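Local coordinates for protein afamin (Homo sapiens, PDB 6FAK) that carries hydrophobic molecules in body fluids, binding vitamin E and keeping lipidated Wnt proteins soluble and active, at residues 340-352 / 444-456. Residues are numbered along the deposited sequence; the frame is centred on the assembly and turned at random. Where two conformers were deposited one is given.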
loop_
_atom_site.group_PDB
_atom_site.type_symbol
_atom_site.label_atom_id
_atom_site.label_comp_id
_atom_site.label_asym_id
_atom_site.label_seq_id
_atom_site.Cartn_x
_atom_site.Cartn_y
_atom_site.Cartn_z
ATOM N N ARG A 340 5.266 -9.429 23.291
ATOM C CA ARG A 340 4.349 -9.375 24.418
ATOM C C ARG A 340 3.132 -8.481 24.258
ATOM O O ARG A 340 2.319 -8.450 25.145
ATOM C CB ARG A 340 5.074 -8.909 25.668
ATOM C CG ARG A 340 6.066 -9.916 26.189
ATOM C CD ARG A 340 6.844 -9.248 27.323
ATOM N NE ARG A 340 7.720 -10.194 28.019
ATOM C CZ ARG A 340 8.873 -10.599 27.534
ATOM N NH1 ARG A 340 9.273 -10.174 26.341
ATOM N NH2 ARG A 340 9.617 -11.449 28.220
ATOM N N HIS A 341 3.007 -7.756 23.156
ATOM C CA HIS A 341 1.880 -6.856 22.928
ATOM C C HIS A 341 1.323 -7.098 21.528
ATOM O O HIS A 341 1.363 -6.222 20.666
ATOM C CB HIS A 341 2.338 -5.403 23.096
ATOM C CG HIS A 341 2.741 -5.050 24.484
ATOM N ND1 HIS A 341 4.015 -5.283 24.963
ATOM C CD2 HIS A 341 2.026 -4.545 25.521
ATOM C CE1 HIS A 341 4.074 -4.896 26.227
ATOM N NE2 HIS A 341 2.879 -4.458 26.590
ATOM N N PRO A 342 0.767 -8.301 21.289
ATOM C CA PRO A 342 0.070 -8.603 20.045
ATOM C C PRO A 342 -1.133 -7.718 19.726
ATOM O O PRO A 342 -1.535 -7.681 18.567
ATOM C CB PRO A 342 -0.405 -10.062 20.236
ATOM C CG PRO A 342 -0.503 -10.231 21.689
ATOM C CD PRO A 342 0.623 -9.402 22.255
ATOM N N ASP A 343 -1.669 -7.026 20.732
ATOM C CA ASP A 343 -2.810 -6.099 20.566
ATOM C C ASP A 343 -2.469 -4.688 20.043
ATOM O O ASP A 343 -3.392 -3.883 19.812
ATOM C CB ASP A 343 -3.567 -5.967 21.898
ATOM C CG ASP A 343 -2.665 -5.562 23.089
ATOM O OD1 ASP A 343 -1.485 -6.040 23.258
ATOM O OD2 ASP A 343 -3.191 -4.785 23.915
ATOM N N LEU A 344 -1.174 -4.382 19.893
ATOM C CA LEU A 344 -0.725 -3.053 19.431
ATOM C C LEU A 344 -0.461 -3.039 17.942
ATOM O O LEU A 344 -0.053 -4.066 17.344
ATOM C CB LEU A 344 0.528 -2.578 20.183
ATOM C CG LEU A 344 0.379 -2.421 21.704
ATOM C CD1 LEU A 344 1.630 -1.881 22.365
ATOM C CD2 LEU A 344 -0.833 -1.590 22.095
ATOM N N SER A 345 -0.703 -1.885 17.337
ATOM C CA SER A 345 -0.360 -1.663 15.941
ATOM C C SER A 345 1.154 -1.527 15.753
ATOM O O SER A 345 1.871 -1.235 16.667
ATOM C CB SER A 345 -1.050 -0.411 15.425
ATOM O OG SER A 345 -0.458 0.766 15.921
ATOM N N ILE A 346 1.599 -1.729 14.529
ATOM C CA ILE A 346 2.993 -1.542 14.199
ATOM C C ILE A 346 3.436 -0.092 14.428
ATOM O O ILE A 346 4.461 0.098 15.062
ATOM C CB ILE A 346 3.350 -2.084 12.788
ATOM C CG1 ILE A 346 2.932 -3.565 12.616
ATOM C CG2 ILE A 346 4.833 -1.943 12.519
ATOM C CD1 ILE A 346 3.475 -4.546 13.645
ATOM N N PRO A 347 2.664 0.928 13.969
ATOM C CA PRO A 347 3.038 2.328 14.265
ATOM C C PRO A 347 3.099 2.662 15.785
ATOM O O PRO A 347 4.009 3.359 16.224
ATOM C CB PRO A 347 1.955 3.159 13.537
ATOM C CG PRO A 347 1.386 2.273 12.527
ATOM C CD PRO A 347 1.583 0.845 12.972
ATOM N N GLU A 348 2.172 2.069 16.575
ATOM C CA GLU A 348 2.173 2.241 18.011
ATOM C C GLU A 348 3.462 1.640 18.611
ATOM O O GLU A 348 4.075 2.254 19.423
ATOM C CB GLU A 348 0.930 1.660 18.702
ATOM C CG GLU A 348 0.902 2.010 20.215
ATOM C CD GLU A 348 0.781 3.526 20.495
ATOM O OE1 GLU A 348 0.221 4.272 19.652
ATOM O OE2 GLU A 348 1.192 3.973 21.593
ATOM N N LEU A 349 3.854 0.456 18.176
ATOM C CA LEU A 349 5.104 -0.142 18.679
ATOM C C LEU A 349 6.318 0.729 18.346
ATOM O O LEU A 349 7.167 0.891 19.160
ATOM C CB LEU A 349 5.308 -1.514 18.114
ATOM C CG LEU A 349 4.283 -2.542 18.587
ATOM C CD1 LEU A 349 4.320 -3.762 17.716
ATOM C CD2 LEU A 349 4.492 -2.894 20.046
ATOM N N LEU A 350 6.365 1.281 17.132
ATOM C CA LEU A 350 7.481 2.139 16.758
ATOM C C LEU A 350 7.480 3.463 17.496
ATOM O O LEU A 350 8.546 3.970 17.773
ATOM C CB LEU A 350 7.504 2.393 15.243
ATOM C CG LEU A 350 7.539 1.066 14.462
ATOM C CD1 LEU A 350 7.397 1.386 12.975
ATOM C CD2 LEU A 350 8.776 0.268 14.748
ATOM N N ARG A 351 6.295 4.038 17.808
ATOM C CA ARG A 351 6.236 5.191 18.667
ATOM C C ARG A 351 6.836 4.889 20.080
ATOM O O ARG A 351 7.605 5.693 20.617
ATOM C CB ARG A 351 4.797 5.760 18.778
ATOM C CG ARG A 351 4.327 6.415 17.477
ATOM C CD ARG A 351 3.008 7.109 17.705
ATOM N NE ARG A 351 1.897 6.175 17.760
ATOM C CZ ARG A 351 1.148 5.753 16.747
ATOM N NH1 ARG A 351 1.444 6.073 15.500
ATOM N NH2 ARG A 351 0.122 4.958 16.980
ATOM N N ILE A 352 6.480 3.731 20.617
ATOM C CA ILE A 352 6.993 3.267 21.894
ATOM C C ILE A 352 8.523 3.113 21.871
ATOM O O ILE A 352 9.213 3.540 22.816
ATOM C CB ILE A 352 6.221 1.991 22.383
ATOM C CG1 ILE A 352 4.816 2.455 22.792
ATOM C CG2 ILE A 352 6.943 1.292 23.548
ATOM C CD1 ILE A 352 3.828 1.341 22.950
ATOM N N SER A 444 -12.016 -7.689 18.108
ATOM C CA SER A 444 -11.283 -7.746 19.380
ATOM C C SER A 444 -9.946 -6.954 19.317
ATOM O O SER A 444 -9.570 -6.312 20.277
ATOM C CB SER A 444 -11.020 -9.194 19.802
ATOM O OG SER A 444 -10.137 -9.812 18.897
ATOM N N GLU A 445 -9.252 -6.988 18.184
ATOM C CA GLU A 445 -8.023 -6.178 18.024
ATOM C C GLU A 445 -8.318 -4.970 17.119
ATOM O O GLU A 445 -7.558 -4.626 16.199
ATOM C CB GLU A 445 -6.825 -7.039 17.549
ATOM C CG GLU A 445 -6.128 -7.812 18.689
ATOM C CD GLU A 445 -5.013 -8.762 18.219
ATOM O OE1 GLU A 445 -4.488 -8.611 17.072
ATOM O OE2 GLU A 445 -4.640 -9.665 19.014
ATOM N N GLU A 446 -9.411 -4.295 17.460
ATOM C CA GLU A 446 -9.833 -3.097 16.793
ATOM C C GLU A 446 -8.687 -2.086 16.736
ATOM O O GLU A 446 -8.419 -1.514 15.664
ATOM C CB GLU A 446 -10.996 -2.486 17.563
ATOM C CG GLU A 446 -11.449 -1.125 17.076
ATOM C CD GLU A 446 -12.570 -0.580 17.957
ATOM O OE1 GLU A 446 -12.297 0.241 18.890
ATOM O OE2 GLU A 446 -13.724 -0.989 17.716
ATOM N N PHE A 447 -8.026 -1.858 17.881
ATOM C CA PHE A 447 -6.988 -0.802 17.914
ATOM C C PHE A 447 -5.871 -1.111 16.914
ATOM O O PHE A 447 -5.525 -0.247 16.079
ATOM C CB PHE A 447 -6.382 -0.528 19.305
ATOM C CG PHE A 447 -5.179 0.394 19.234
ATOM C CD1 PHE A 447 -5.346 1.726 18.982
ATOM C CD2 PHE A 447 -3.873 -0.118 19.359
ATOM C CE1 PHE A 447 -4.265 2.571 18.882
ATOM C CE2 PHE A 447 -2.766 0.712 19.254
ATOM C CZ PHE A 447 -2.964 2.062 19.028
ATOM N N ALA A 448 -5.327 -2.332 16.982
ATOM C CA ALA A 448 -4.229 -2.697 16.099
ATOM C C ALA A 448 -4.645 -2.632 14.609
ATOM O O ALA A 448 -3.936 -2.055 13.750
ATOM C CB ALA A 448 -3.675 -4.077 16.437
ATOM N N CYS A 449 -5.803 -3.190 14.325
ATOM C CA CYS A 449 -6.313 -3.250 12.955
ATOM C C CYS A 449 -6.499 -1.844 12.340
ATOM O O CYS A 449 -5.983 -1.549 11.260
ATOM C CB CYS A 449 -7.614 -4.073 12.937
ATOM S SG CYS A 449 -8.348 -4.330 11.305
ATOM N N VAL A 450 -7.224 -0.973 13.055
ATOM C CA VAL A 450 -7.504 0.363 12.588
ATOM C C VAL A 450 -6.201 1.180 12.405
ATOM O O VAL A 450 -6.014 1.849 11.377
ATOM C CB VAL A 450 -8.426 1.115 13.570
ATOM C CG1 VAL A 450 -8.544 2.595 13.217
ATOM C CG2 VAL A 450 -9.814 0.481 13.594
ATOM N N ASP A 451 -5.318 1.149 13.389
ATOM C CA ASP A 451 -4.143 2.017 13.316
ATOM C C ASP A 451 -3.203 1.507 12.213
ATOM O O ASP A 451 -2.621 2.313 11.505
ATOM C CB ASP A 451 -3.488 2.146 14.687
ATOM C CG ASP A 451 -2.464 3.290 14.776
ATOM O OD1 ASP A 451 -2.710 4.426 14.323
ATOM O OD2 ASP A 451 -1.361 3.072 15.295
ATOM N N ASN A 452 -3.107 0.187 12.039
ATOM C CA ASN A 452 -2.308 -0.416 10.973
ATOM C C ASN A 452 -2.829 0.009 9.583
ATOM O O ASN A 452 -2.049 0.415 8.706
ATOM C CB ASN A 452 -2.316 -1.946 11.071
ATOM C CG ASN A 452 -1.291 -2.510 12.086
ATOM O OD1 ASN A 452 -0.315 -1.865 12.462
ATOM N ND2 ASN A 452 -1.524 -3.753 12.511
ATOM N N LEU A 453 -4.129 -0.135 9.370
ATOM C CA LEU A 453 -4.712 0.192 8.074
ATOM C C LEU A 453 -4.788 1.676 7.806
ATOM O O LEU A 453 -4.553 2.085 6.683
ATOM C CB LEU A 453 -6.081 -0.434 7.893
ATOM C CG LEU A 453 -6.127 -1.951 7.725
ATOM C CD1 LEU A 453 -7.573 -2.363 7.511
ATOM C CD2 LEU A 453 -5.302 -2.430 6.557
ATOM N N ALA A 454 -5.108 2.479 8.818
ATOM C CA ALA A 454 -5.078 3.940 8.667
ATOM C C ALA A 454 -3.719 4.507 8.301
ATOM O O ALA A 454 -3.623 5.447 7.485
ATOM C CB ALA A 454 -5.571 4.634 9.941
ATOM N N ASP A 455 -2.661 3.925 8.861
ATOM C CA ASP A 455 -1.318 4.386 8.585
ATOM C C ASP A 455 -0.899 4.225 7.113
ATOM O O ASP A 455 -0.163 5.056 6.546
ATOM C CB ASP A 455 -0.316 3.649 9.478
ATOM C CG ASP A 455 0.913 4.496 9.787
ATOM O OD1 ASP A 455 0.776 5.502 10.556
ATOM O OD2 ASP A 455 2.005 4.152 9.263
ATOM N N LEU A 456 -1.433 3.200 6.478
ATOM C CA LEU A 456 -1.179 2.997 5.072
ATOM C C LEU A 456 -1.673 4.105 4.163
ATOM O O LEU A 456 -1.171 4.257 3.070
ATOM C CB LEU A 456 -1.793 1.695 4.580
ATOM C CG LEU A 456 -1.412 0.405 5.321
ATOM C CD1 LEU A 456 -2.162 -0.780 4.696
ATOM C CD2 LEU A 456 0.083 0.229 5.408
HETATM O O HOH W 1 -5.782 -4.170 19.060
HETATM O O HOH W 2 0.030 -5.194 14.678
HETATM O O HOH W 3 -0.481 5.533 13.460
#
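Phe447 turns its ring edge to the 340-352 segment: Asp343 O and Glu348 CB lie at the rim in the ring plane, Glu348 CB 3.9 Å from Phe447 CE2, while Asp451 CB of its own helix sits over one face, offset toward the rim. The Arg351 guanidinium carries Pro347 O and Glu348 N on one face and receives Glu348 OE1 in plane at its edge. Both NE and NH2 grip that single oxygen, and NH2 also reaches Asp451 OD2 at 2.9 Å, slightly tilted from the guanidinium plane, in a salt bridge between the helices. A bend at chi3 (-77°) turns the arginine tip into this position. Asp451 OD2 meets NH2 on its syn side but well out of the carboxylate plane, and takes the hydroxyl Ser345 OG, 2.6 Å away, on its anti lone pair. Ser345 is the N-cap of helix 346-363, and the same OG accepts from Glu348 N at 3.0 Å, so the cap is itself tied to the second helix. The next residue on each side pairs as well: Asn452 OD1 accepts from Ile346 N at 2.8 Å, in the carbonyl plane on a lone pair, with a C=O...donor angle of 142°. Pro347 CG packs 3.6 Å from Asp455 CG. Two waters link Asp343 O to Ala448 N and Leu344 O to Asn452 ND2. Arg486 adds a second salt bridge at Asp451 OD1, and Ser387 a hydrogen bond at Glu348 OE1. The segment axes run nearly perpendicular (89°), joining the second and third albumin repeats beside a pocket where Asn452 ND2 binds a polyether probably derived from crystallisation. With Arg351 between two acidic groups, the buried carboxylates are probably stabilised as anions, and the start of helix 346-363 is held by acceptors from the third repeat.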